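Local coordinates for protein ribonuclease H (Uncultured organism, PDB 3U3G) that is a type 1 ribonuclease H that probably binds RNA/DNA hybrids and hydrolyses their RNA strand, at residues I6-G10 against K123-D128; V72-S78 against L114-P120; E35-Y39 against L130-A134. All blocks are in the same frame, centred on the assembly; numbering follows the deposited sequence. Where two conformers were deposited one is given.

Interaction 1 of 3, residues I6-G10 against K123-D128; sequences IYTDG and KNARAD
Asp9 lays its CB on the CB of Ala127 at 3.7 Å, packing the central strand of the RNase H fold against the first turn of the C-terminal helix. Residues 6-10 are extended; 123-124 lead into a helix from 125, with Asn124 at the N-cap position. Asp9 and Ala127 are in register, their CA atoms 5.5 Å apart. Asn124 (chi1 t) sends ND2 to Thr8 O, 3.0 Å and nearly straight, and also to Asp77, while its OD1 sits 3.4 Å from Tyr7 CB near the ring plane. Tyr7 (chi1 m) and Asp9 (chi1 t) point toward the helix; Thr8 points away, toward helix 45-60 on the other face of the sheet. Asp9 and Asp128 (chi1 t) bring two acids together, with Glu49 close to Asp9, consistent with the carboxylate cluster of RNase H active sites, which holds metal ions in relatives. Here one water donates to both aspartates, 2.7 Å from Asp9 OD2 and 2.8 Å from Asp128 OD1.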
ATOM      1  N   ILE A   6      -4.092   3.255  -7.022  1.00  9.06           N
ATOM      2  CA  ILE A   6      -4.070   2.602  -5.722  1.00  8.84           C
ATOM      3  C   ILE A   6      -3.582   3.603  -4.682  1.00 10.77           C
ATOM      4  O   ILE A   6      -2.653   4.367  -4.957  1.00 12.19           O
ATOM      5  CB  ILE A   6      -3.108   1.396  -5.737  1.00 10.35           C
ATOM      6  CG1 ILE A   6      -3.539   0.358  -6.778  1.00 11.20           C
ATOM      7  CG2 ILE A   6      -3.037   0.755  -4.356  1.00 12.42           C
ATOM      8  CD1 ILE A   6      -2.524  -0.751  -7.006  1.00 14.98           C
ATOM      9  N   TYR A   7      -4.274   3.694  -3.549  1.00  9.45           N
ATOM     10  CA  TYR A   7      -3.770   4.412  -2.375  1.00  8.20           C
ATOM     11  C   TYR A   7      -3.509   3.388  -1.286  1.00  7.93           C
ATOM     12  O   TYR A   7      -4.358   2.524  -1.028  1.00  8.77           O
ATOM     13  CB  TYR A   7      -4.817   5.394  -1.834  1.00  9.35           C
ATOM     14  CG  TYR A   7      -5.318   6.396  -2.846  1.00 10.27           C
ATOM     15  CD1 TYR A   7      -6.158   6.000  -3.887  1.00 10.47           C
ATOM     16  CD2 TYR A   7      -4.839   7.702  -2.846  1.00  9.71           C
ATOM     17  CE1 TYR A   7      -6.634   6.921  -4.819  1.00 12.69           C
ATOM     18  CE2 TYR A   7      -5.296   8.624  -3.783  1.00 12.46           C
ATOM     19  CZ  TYR A   7      -6.143   8.216  -4.789  1.00 11.70           C
ATOM     20  OH  TYR A   7      -6.553   9.113  -5.773  1.00 13.81           O
ATOM     21  N   THR A   8      -2.373   3.491  -0.619  1.00  8.66           N
ATOM     22  CA  THR A   8      -2.123   2.601   0.508  1.00  8.73           C
ATOM     23  C   THR A   8      -1.736   3.369   1.747  1.00  9.03           C
ATOM     24  O   THR A   8      -1.175   4.463   1.658  1.00 10.92           O
ATOM     25  CB  THR A   8      -1.036   1.540   0.222  1.00  9.08           C
ATOM     26  OG1 THR A   8       0.243   2.179   0.098  1.00 10.08           O
ATOM     27  CG2 THR A   8      -1.343   0.763  -1.064  1.00  8.43           C
ATOM     28  N   ASP A   9      -2.019   2.782   2.899  1.00  8.83           N
ATOM     29  CA  ASP A   9      -1.511   3.282   4.169  1.00 10.66           C
ATOM     30  C   ASP A   9      -1.427   2.109   5.143  1.00 10.06           C
ATOM     31  O   ASP A   9      -2.146   1.107   5.015  1.00  8.85           O
ATOM     32  CB  ASP A   9      -2.443   4.375   4.725  1.00 10.60           C
ATOM     33  CG  ASP A   9      -1.773   5.258   5.779  1.00 17.74           C
ATOM     34  OD1 ASP A   9      -0.533   5.229   5.924  1.00 14.41           O
ATOM     35  OD2 ASP A   9      -2.504   6.007   6.464  1.00 31.30           O
ATOM     36  N   GLY A  10      -0.537   2.232   6.119  1.00  8.77           N
ATOM     37  CA  GLY A  10      -0.457   1.285   7.215  1.00  9.47           C
ATOM     38  C   GLY A  10      -0.093   2.039   8.470  1.00 10.80           C
ATOM     39  O   GLY A  10       0.558   3.081   8.410  1.00 14.38           O
ATOM     40  N   LYS A 123      -4.669  13.997   1.096  1.00 18.62           N
ATOM     41  CA  LYS A 123      -5.171  13.251  -0.047  1.00 20.51           C
ATOM     42  C   LYS A 123      -5.258  11.746   0.232  1.00 17.00           C
ATOM     43  O   LYS A 123      -5.808  11.001  -0.565  1.00 19.32           O
ATOM     44  CB  LYS A 123      -4.297  13.508  -1.275  1.00 19.78           C
ATOM     45  CG  LYS A 123      -4.431  14.913  -1.845  1.00 28.44           C
ATOM     46  CD  LYS A 123      -5.787  15.118  -2.497  1.00 38.85           C
ATOM     47  CE  LYS A 123      -5.766  14.693  -3.957  1.00 47.09           C
ATOM     48  NZ  LYS A 123      -6.767  15.440  -4.774  1.00 45.78           N
ATOM     49  N   ASN A 124      -4.668  11.295   1.335  1.00 16.85           N
ATOM     50  CA  ASN A 124      -4.702   9.873   1.665  1.00 15.86           C
ATOM     51  C   ASN A 124      -5.620   9.525   2.842  1.00 17.05           C
ATOM     52  O   ASN A 124      -5.461   8.476   3.482  1.00 17.29           O
ATOM     53  CB  ASN A 124      -3.286   9.351   1.915  1.00 14.27           C
ATOM     54  CG  ASN A 124      -3.138   7.878   1.571  1.00 16.64           C
ATOM     55  OD1 ASN A 124      -3.900   7.345   0.765  1.00 16.47           O
ATOM     56  ND2 ASN A 124      -2.056   7.269   2.044  1.00 16.23           N
ATOM     57  N   ALA A 125      -6.613  10.377   3.101  1.00 17.31           N
ATOM     58  CA  ALA A 125      -7.442  10.219   4.285  1.00 16.32           C
ATOM     59  C   ALA A 125      -8.282   8.940   4.276  1.00 13.08           C
ATOM     60  O   ALA A 125      -8.474   8.324   5.313  1.00 13.00           O
ATOM     61  CB  ALA A 125      -8.327  11.442   4.501  1.00 19.80           C
ATOM     62  N   ARG A 126      -8.719   8.494   3.101  1.00 13.27           N
ATOM     63  CA  ARG A 126      -9.537   7.284   3.031  1.00 13.38           C
ATOM     64  C   ARG A 126      -8.762   6.041   3.502  1.00 10.71           C
ATOM     65  O   ARG A 126      -9.237   5.275   4.345  1.00 12.23           O
ATOM     66  CB  ARG A 126     -10.054   7.053   1.612  1.00 15.34           C
ATOM     67  CG  ARG A 126     -11.226   7.928   1.213  1.00 21.72           C
ATOM     68  CD  ARG A 126     -11.584   7.695  -0.246  1.00 23.97           C
ATOM     69  NE  ARG A 126     -12.166   6.373  -0.478  1.00 25.06           N
ATOM     70  CZ  ARG A 126     -12.563   5.943  -1.673  1.00 25.03           C
ATOM     71  NH1 ARG A 126     -12.247   6.643  -2.754  1.00 20.35           N
ATOM     72  NH2 ARG A 126     -13.173   4.768  -1.803  1.00 15.56           N
ATOM     73  N   ALA A 127      -7.566   5.856   2.953  1.00 10.53           N
ATOM     74  CA  ALA A 127      -6.731   4.726   3.359  1.00 11.11           C
ATOM     75  C   ALA A 127      -6.415   4.786   4.851  1.00 10.05           C
ATOM     76  O   ALA A 127      -6.361   3.757   5.518  1.00 10.79           O
ATOM     77  CB  ALA A 127      -5.464   4.669   2.529  1.00 11.69           C
ATOM     78  N   ASP A 128      -6.120   5.980   5.360  1.00 11.04           N
ATOM     79  CA  ASP A 128      -5.930   6.134   6.799  1.00 12.07           C
ATOM     80  C   ASP A 128      -7.145   5.694   7.614  1.00 11.65           C
ATOM     81  O   ASP A 128      -7.001   5.050   8.659  1.00 12.34           O
ATOM     82  CB  ASP A 128      -5.533   7.575   7.142  1.00 11.74           C
ATOM     83  CG  ASP A 128      -5.433   7.820   8.640  1.00 18.36           C
ATOM     84  OD1 ASP A 128      -4.387   7.495   9.224  1.00 21.70           O
ATOM     85  OD2 ASP A 128      -6.443   8.244   9.242  1.00 23.56           O
TER
HETATM   86  O   HOH W   1      -2.729   5.209   9.064  1.00 34.32           O

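Interaction 2 of 3, residues V72-S78 against L114-P120; sequences VEVRMDS and LVFVHIP
Val74, Val117 and Ile119 give up much of their surface where two parallel strands pair at the edge of the RNase H sheet. The strands 72-76 and 115-118 run at 29° with axes 4.6 Å apart, pairing Glu73 with Val115 through Met76 with His118. Val74 holds the ladder's middle: its N meets Val115 O at 2.8 Å, and its O takes Val117 N at 2.8 Å. Its side chain (chi1 t) packs CG2 on Leu114 CD1 at 3.4 Å and CB near Phe116 CD1 at 4.0 Å. Val117 (chi1 t) faces the other way, CG2 3.5 Å from Glu73 CD, beside the salt bridge of Arg75 NE to Glu73 OE2 (2.7 Å); Val117 O receives Met76 N at 3.0 Å. Past the strand end Ile119 (chi1 p, chi2 t) extends the pattern, N to Met76 O at 2.9 Å, with CD1 3.8 Å from Arg75 CB. Strand 3-12 flanks 72-76 on the side away from 115-118, while helices 45-60 and 79-85 cover the face bearing Val74, Met76 and Phe116.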
ATOM      1  N   VAL A  72      -0.937   1.291 -13.965  1.00 12.01           N
ATOM      2  CA  VAL A  72      -1.184   1.233 -12.522  1.00 11.77           C
ATOM      3  C   VAL A  72      -0.303   2.258 -11.802  1.00  9.67           C
ATOM      4  O   VAL A  72       0.911   2.319 -12.024  1.00 12.12           O
ATOM      5  CB  VAL A  72      -0.882  -0.178 -11.961  1.00 11.68           C
ATOM      6  CG1 VAL A  72      -1.211  -0.235 -10.487  1.00 14.79           C
ATOM      7  CG2 VAL A  72      -1.669  -1.236 -12.720  1.00 13.60           C
ATOM      8  N   GLU A  73      -0.894   2.980 -10.865  1.00 10.31           N
ATOM      9  CA  GLU A  73      -0.178   3.987 -10.097  1.00 11.91           C
ATOM     10  C   GLU A  73      -0.506   3.771  -8.624  1.00 13.74           C
ATOM     11  O   GLU A  73      -1.678   3.581  -8.273  1.00 13.51           O
ATOM     12  CB  GLU A  73      -0.638   5.373 -10.557  1.00 14.54           C
ATOM     13  CG  GLU A  73      -0.105   6.556  -9.777  1.00 15.21           C
ATOM     14  CD  GLU A  73      -0.450   7.862 -10.455  1.00 20.11           C
ATOM     15  OE1 GLU A  73      -0.073   8.039 -11.630  1.00 24.55           O
ATOM     16  OE2 GLU A  73      -0.975   8.758  -9.780  1.00 16.13           O
ATOM     17  N   VAL A  74       0.517   3.828  -7.772  1.00 10.34           N
ATOM     18  CA  VAL A  74       0.341   3.734  -6.321  1.00  9.13           C
ATOM     19  C   VAL A  74       0.687   5.070  -5.684  1.00 10.38           C
ATOM     20  O   VAL A  74       1.764   5.619  -5.943  1.00 11.66           O
ATOM     21  CB  VAL A  74       1.253   2.648  -5.714  1.00 10.83           C
ATOM     22  CG1 VAL A  74       1.206   2.725  -4.184  1.00 12.63           C
ATOM     23  CG2 VAL A  74       0.841   1.277  -6.188  1.00 14.25           C
ATOM     24  N   ARG A  75      -0.287   5.644  -4.988  1.00  8.26           N
ATOM     25  CA  ARG A  75      -0.152   6.919  -4.293  1.00  9.32           C
ATOM     26  C   ARG A  75       0.010   6.708  -2.798  1.00  9.44           C
ATOM     27  O   ARG A  75      -0.735   5.945  -2.181  1.00 11.27           O
ATOM     28  CB  ARG A  75      -1.376   7.794  -4.565  1.00  8.35           C
ATOM     29  CG  ARG A  75      -1.498   8.135  -6.040  1.00  9.33           C
ATOM     30  CD  ARG A  75      -2.764   8.900  -6.383  1.00 12.68           C
ATOM     31  NE  ARG A  75      -2.788   9.210  -7.816  1.00 11.64           N
ATOM     32  CZ  ARG A  75      -3.750   9.904  -8.416  1.00 15.71           C
ATOM     33  NH1 ARG A  75      -4.774  10.361  -7.712  1.00 20.12           N
ATOM     34  NH2 ARG A  75      -3.721  10.056  -9.738  1.00 14.04           N
ATOM     35  N   MET A  76       1.041   7.323  -2.229  1.00  9.56           N
ATOM     36  CA  MET A  76       1.336   7.182  -0.811  1.00 11.22           C
ATOM     37  C   MET A  76       1.634   8.553  -0.250  1.00 11.12           C
ATOM     38  O   MET A  76       2.274   9.367  -0.914  1.00 11.73           O
ATOM     39  CB  MET A  76       2.583   6.322  -0.634  1.00 10.16           C
ATOM     40  CG  MET A  76       2.476   4.944  -1.250  1.00 12.64           C
ATOM     41  SD  MET A  76       3.993   3.996  -1.068  1.00 16.00           S
ATOM     42  CE  MET A  76       3.599   2.957   0.333  1.00 28.39           C
ATOM     43  N   ASP A  77       1.294   8.767   1.016  1.00 12.89           N
ATOM     44  CA  ASP A  77       1.611  10.037   1.644  1.00 13.64           C
ATOM     45  C   ASP A  77       2.933  10.052   2.409  1.00 15.92           C
ATOM     46  O   ASP A  77       3.342  11.104   2.908  1.00 24.84           O
ATOM     47  CB  ASP A  77       0.436  10.577   2.482  1.00 12.78           C
ATOM     48  CG  ASP A  77       0.159   9.752   3.735  1.00 22.82           C
ATOM     49  OD1 ASP A  77       0.084   8.518   3.611  1.00 22.25           O
ATOM     50  OD2 ASP A  77      -0.377  10.339   4.708  1.00 22.98           O
ATOM     51  N   SER A  78       3.734   9.012   2.221  1.00 14.63           N
ATOM     52  CA  SER A  78       5.086   8.996   2.770  1.00 14.53           C
ATOM     53  C   SER A  78       6.088   9.228   1.642  1.00 12.73           C
ATOM     54  O   SER A  78       6.299   8.355   0.803  1.00 13.58           O
ATOM     55  CB  SER A  78       5.374   7.645   3.433  1.00 16.03           C
ATOM     56  OG  SER A  78       6.762   7.509   3.715  1.00 19.06           O
ATOM     57  N   LEU A 114       4.193  -0.438 -12.986  1.00 14.11           N
ATOM     58  CA  LEU A 114       3.704   0.283 -11.811  0.50 11.72           C
ATOM     59  C   LEU A 114       4.542   1.524 -11.563  1.00 13.29           C
ATOM     60  O   LEU A 114       5.774   1.438 -11.539  1.00 15.40           O
ATOM     61  CB  LEU A 114       3.786  -0.621 -10.580  0.50 12.70           C
ATOM     62  CG  LEU A 114       3.322  -0.018  -9.254  0.50  9.34           C
ATOM     63  CD1 LEU A 114       1.834   0.295  -9.340  0.50 12.11           C
ATOM     64  CD2 LEU A 114       3.617  -0.966  -8.111  0.50 12.89           C
ATOM     65  N   VAL A 115       3.888   2.645 -11.272  1.00 11.46           N
ATOM     66  CA  VAL A 115       4.584   3.847 -10.821  1.00 12.35           C
ATOM     67  C   VAL A 115       4.120   4.278  -9.446  1.00 11.65           C
ATOM     68  O   VAL A 115       3.016   3.940  -9.026  1.00  9.97           O
ATOM     69  CB  VAL A 115       4.469   5.017 -11.793  1.00 15.92           C
ATOM     70  CG1 VAL A 115       5.102   4.664 -13.123  1.00 22.39           C
ATOM     71  CG2 VAL A 115       3.035   5.422 -11.974  1.00 16.44           C
ATOM     72  N   PHE A 116       5.022   4.899  -8.702  1.00  9.58           N
ATOM     73  CA  PHE A 116       4.737   5.420  -7.370  1.00 10.11           C
ATOM     74  C   PHE A 116       4.657   6.945  -7.398  1.00  9.09           C
ATOM     75  O   PHE A 116       5.441   7.611  -8.095  1.00 10.77           O
ATOM     76  CB  PHE A 116       5.838   4.999  -6.393  1.00 11.15           C
ATOM     77  CG  PHE A 116       5.886   3.519  -6.133  1.00 10.13           C
ATOM     78  CD1 PHE A 116       5.221   2.984  -5.039  1.00 12.49           C
ATOM     79  CD2 PHE A 116       6.692   2.689  -6.893  1.00 12.60           C
ATOM     80  CE1 PHE A 116       5.248   1.620  -4.799  1.00 15.43           C
ATOM     81  CE2 PHE A 116       6.699   1.312  -6.668  1.00 13.30           C
ATOM     82  CZ  PHE A 116       5.971   0.792  -5.620  1.00 11.68           C
ATOM     83  N   VAL A 117       3.728   7.497  -6.626  1.00 10.10           N
ATOM     84  CA  VAL A 117       3.514   8.934  -6.570  1.00 10.68           C
ATOM     85  C   VAL A 117       3.336   9.378  -5.127  1.00 12.68           C
ATOM     86  O   VAL A 117       2.530   8.805  -4.392  1.00 11.92           O
ATOM     87  CB  VAL A 117       2.252   9.338  -7.360  1.00 11.51           C
ATOM     88  CG1 VAL A 117       1.933  10.812  -7.161  1.00 13.36           C
ATOM     89  CG2 VAL A 117       2.438   9.042  -8.841  1.00 14.98           C
ATOM     90  N   HIS A 118       4.108  10.376  -4.713  1.00  9.59           N
ATOM     91  CA  HIS A 118       3.983  10.950  -3.377  1.00 10.30           C
ATOM     92  C   HIS A 118       2.871  11.994  -3.369  1.00 12.91           C
ATOM     93  O   HIS A 118       2.854  12.882  -4.214  1.00 15.51           O
ATOM     94  CB  HIS A 118       5.313  11.579  -2.939  1.00 11.72           C
ATOM     95  CG  HIS A 118       5.191  12.528  -1.790  1.00 12.56           C
ATOM     96  ND1 HIS A 118       4.628  12.179  -0.582  1.00 15.89           N
ATOM     97  CD2 HIS A 118       5.720  13.761  -1.612  1.00 13.43           C
ATOM     98  CE1 HIS A 118       4.658  13.226   0.228  1.00 12.13           C
ATOM     99  NE2 HIS A 118       5.373  14.173  -0.351  1.00 20.62           N
ATOM    100  N   ILE A 119       1.856  11.776  -2.539  1.00 12.38           N
ATOM    101  CA  ILE A 119       0.756  12.730  -2.378  1.00 13.25           C
ATOM    102  C   ILE A 119       0.765  13.300  -0.950  1.00 14.22           C
ATOM    103  O   ILE A 119       1.263  12.666  -0.028  1.00 13.40           O
ATOM    104  CB  ILE A 119      -0.608  12.040  -2.665  1.00 12.27           C
ATOM    105  CG1 ILE A 119      -0.798  10.825  -1.741  1.00 13.55           C
ATOM    106  CG2 ILE A 119      -0.666  11.614  -4.121  1.00 14.97           C
ATOM    107  CD1 ILE A 119      -2.215  10.232  -1.773  1.00 13.08           C
ATOM    108  N   PRO A 120       0.124  14.461  -0.745  1.00 16.43           N
ATOM    109  CA  PRO A 120      -0.086  15.025   0.597  1.00 18.90           C
ATOM    110  C   PRO A 120      -0.935  14.132   1.508  1.00 18.68           C
ATOM    111  O   PRO A 120      -1.818  13.423   1.034  1.00 13.96           O
ATOM    112  CB  PRO A 120      -0.835  16.334   0.313  1.00 19.87           C
ATOM    113  CG  PRO A 120      -0.541  16.658  -1.105  1.00 21.10           C
ATOM    114  CD  PRO A 120      -0.353  15.352  -1.811  1.00 18.73           C
TER

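Interaction 3 of 3, residues E35-Y39 against L130-A134; sequences ESSAY and LVNEA
In this part of the RNase H fold the C-terminal helix packs on an edge strand of the sheet, 32-41, the helix and strand axes 6.6 Å apart and running at 39° in broadly the same direction. Residues 35-39 are extended and 130-134 are regular helix; Ser37 meets Leu130 with CA atoms 5.0 Å apart, and Tyr39 meets Ala134 at 5.1 Å. Ser37 points toward the helix, and its t rotamer lets OG donate to Leu130 O at 2.8 Å. That carbonyl also accepts the helical bond from Ala134 N at 3.2 Å, so it serves both the helix and the strand. Leu130 (chi1 m, chi2 t) stretches along the strand, with CD1 3.5 Å from Ser36 O and CD2 4.0 Å from Glu35 OE1. Glu35 (chi1 m, chi2 t) points toward the helix and pairs its OE2 with Arg126, one helical turn before Leu130. Ser36 (chi1 m) and Ala38 point away, Ser36 OG bonding to Asp59 on the other face. Tyr39, at chi1 t, carries its ring away from the contact. Against the backbone, the small Ala134 allows close approach: its CB lies 3.4 Å from Ala38 C and 3.6 Å from Tyr39 N.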
ATOM      1  N   GLU A  35     -11.808  -1.690  -1.881  1.00  8.33           N
ATOM      2  CA  GLU A  35     -11.145  -1.267  -0.653  1.00  9.49           C
ATOM      3  C   GLU A  35     -10.698  -2.488   0.136  1.00  7.98           C
ATOM      4  O   GLU A  35     -11.464  -3.439   0.285  1.00  8.86           O
ATOM      5  CB  GLU A  35     -12.099  -0.420   0.201  1.00  9.81           C
ATOM      6  CG  GLU A  35     -12.550   0.881  -0.469  1.00  9.61           C
ATOM      7  CD  GLU A  35     -13.389   1.756   0.448  1.00 14.83           C
ATOM      8  OE1 GLU A  35     -13.974   1.233   1.418  1.00 18.88           O
ATOM      9  OE2 GLU A  35     -13.469   2.969   0.172  1.00 17.76           O
ATOM     10  N   SER A  36      -9.526  -2.404   0.762  1.00  6.81           N
ATOM     11  CA  SER A  36      -9.095  -3.404   1.746  1.00  6.68           C
ATOM     12  C   SER A  36      -8.879  -2.698   3.086  1.00  8.22           C
ATOM     13  O   SER A  36      -8.218  -1.649   3.143  1.00  8.48           O
ATOM     14  CB  SER A  36      -7.787  -4.033   1.286  1.00  8.13           C
ATOM     15  OG  SER A  36      -7.986  -4.802   0.098  1.00  8.57           O
ATOM     16  N   SER A  37      -9.339  -3.315   4.166  1.00 10.42           N
ATOM     17  CA  SER A  37      -9.113  -2.821   5.521  1.00 10.35           C
ATOM     18  C   SER A  37      -8.854  -4.040   6.395  1.00 10.99           C
ATOM     19  O   SER A  37      -9.702  -4.920   6.472  1.00 13.06           O
ATOM     20  CB  SER A  37     -10.381  -2.114   6.012  1.00 13.25           C
ATOM     21  OG  SER A  37     -10.291  -1.808   7.389  1.00 13.77           O
ATOM     22  N   ALA A  38      -7.646  -4.176   6.932  1.00 10.37           N
ATOM     23  CA  ALA A  38      -7.287  -5.410   7.627  1.00 11.38           C
ATOM     24  C   ALA A  38      -6.445  -5.153   8.870  1.00 10.26           C
ATOM     25  O   ALA A  38      -5.531  -4.336   8.845  1.00 10.45           O
ATOM     26  CB  ALA A  38      -6.574  -6.370   6.686  1.00 14.04           C
ATOM     27  N   TYR A  39      -6.716  -5.911   9.930  1.00  9.92           N
ATOM     28  CA  TYR A  39      -5.827  -5.986  11.081  1.00 12.05           C
ATOM     29  C   TYR A  39      -4.714  -6.976  10.787  1.00 11.15           C
ATOM     30  O   TYR A  39      -4.964  -8.062  10.239  1.00 14.58           O
ATOM     31  CB  TYR A  39      -6.635  -6.462  12.287  1.00 13.97           C
ATOM     32  CG  TYR A  39      -5.830  -6.645  13.541  1.00 12.74           C
ATOM     33  CD1 TYR A  39      -5.271  -5.554  14.186  1.00 15.00           C
ATOM     34  CD2 TYR A  39      -5.675  -7.907  14.114  1.00 12.96           C
ATOM     35  CE1 TYR A  39      -4.508  -5.721  15.332  1.00 16.69           C
ATOM     36  CE2 TYR A  39      -4.922  -8.083  15.267  1.00 14.96           C
ATOM     37  CZ  TYR A  39      -4.348  -6.981  15.867  1.00 16.50           C
ATOM     38  OH  TYR A  39      -3.554  -7.163  16.984  1.00 21.12           O
ATOM     39  N   LEU A 130      -9.277   3.496   6.744  1.00 12.07           N
ATOM     40  CA  LEU A 130      -9.382   2.045   6.644  1.00 12.27           C
ATOM     41  C   LEU A 130      -8.452   1.360   7.646  1.00 10.66           C
ATOM     42  O   LEU A 130      -8.814   0.361   8.267  1.00 10.59           O
ATOM     43  CB  LEU A 130      -9.058   1.590   5.216  1.00 10.63           C
ATOM     44  CG  LEU A 130     -10.069   2.008   4.146  1.00 11.73           C
ATOM     45  CD1 LEU A 130      -9.605   1.528   2.771  1.00 13.95           C
ATOM     46  CD2 LEU A 130     -11.438   1.443   4.474  1.00 15.58           C
ATOM     47  N   VAL A 131      -7.243   1.894   7.801  1.00 10.57           N
ATOM     48  CA  VAL A 131      -6.310   1.396   8.816  1.00  9.65           C
ATOM     49  C   VAL A 131      -6.972   1.445  10.193  1.00 11.19           C
ATOM     50  O   VAL A 131      -6.978   0.468  10.938  1.00 10.27           O
ATOM     51  CB  VAL A 131      -5.012   2.249   8.834  1.00  8.92           C
ATOM     52  CG1 VAL A 131      -4.159   1.913  10.065  1.00 11.09           C
ATOM     53  CG2 VAL A 131      -4.213   2.033   7.551  1.00 11.33           C
ATOM     54  N   ASN A 132      -7.500   2.616  10.541  1.00 10.48           N
ATOM     55  CA  ASN A 132      -8.009   2.831  11.884  1.00 12.18           C
ATOM     56  C   ASN A 132      -9.309   2.077  12.151  1.00 13.61           C
ATOM     57  O   ASN A 132      -9.514   1.572  13.247  1.00 14.83           O
ATOM     58  CB  ASN A 132      -8.172   4.326  12.145  1.00 13.36           C
ATOM     59  CG  ASN A 132      -6.842   5.012  12.414  1.00 18.90           C
ATOM     60  OD1 ASN A 132      -6.360   5.788  11.590  1.00 29.10           O
ATOM     61  ND2 ASN A 132      -6.169   4.590  13.476  1.00 17.26           N
ATOM     62  N   GLU A 133     -10.092   1.853  11.103  1.00 14.54           N
ATOM     63  CA  GLU A 133     -11.281   1.008  11.198  1.00 13.22           C
ATOM     64  C   GLU A 133     -10.902  -0.420  11.588  1.00 13.71           C
ATOM     65  O   GLU A 133     -11.504  -1.016  12.498  1.00 14.81           O
ATOM     66  CB  GLU A 133     -12.027   1.027   9.863  1.00 15.69           C
ATOM     67  CG  GLU A 133     -13.363   0.303   9.843  1.00 24.55           C
ATOM     68  CD  GLU A 133     -14.032   0.353   8.467  1.00 28.92           C
ATOM     69  OE1 GLU A 133     -13.733   1.282   7.689  1.00 26.76           O
ATOM     70  OE2 GLU A 133     -14.748  -0.609   8.117  1.00 41.43           O
ATOM     71  N   ALA A 134      -9.869  -0.947  10.937  1.00 11.70           N
ATOM     72  CA  ALA A 134      -9.411  -2.301  11.186  1.00 14.02           C
ATOM     73  C   ALA A 134      -8.862  -2.438  12.600  1.00 14.25           C
ATOM     74  O   ALA A 134      -9.157  -3.416  13.280  1.00 13.32           O
ATOM     75  CB  ALA A 134      -8.367  -2.721  10.153  1.00 14.53           C
TER

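One sheet carries all three contacts, from its 115-118 edge through the central strand to its 32-41 edge. Interaction 1, between them, is the most buried (four of seven touching residues) and nearest the chain's centre, polar and acidic where the active site is expected. Interaction 2 is a main-chain ladder with apolar packing on one face, including an aromatic ring and a methionine sulfur, and a salt bridge on the other. Backbone bonds of Ile6 with Glu73 and Arg75 join it to interaction 1. Interactions 1 and 3 share helix 125-139, tied by the Arg126–Glu35 salt bridge and Val131 packing on Asp9 and Gly10. Interaction 3 lies nearer the surface: small and aliphatic side chains with one serine-to-carbonyl hydrogen bond, not touching interaction 2.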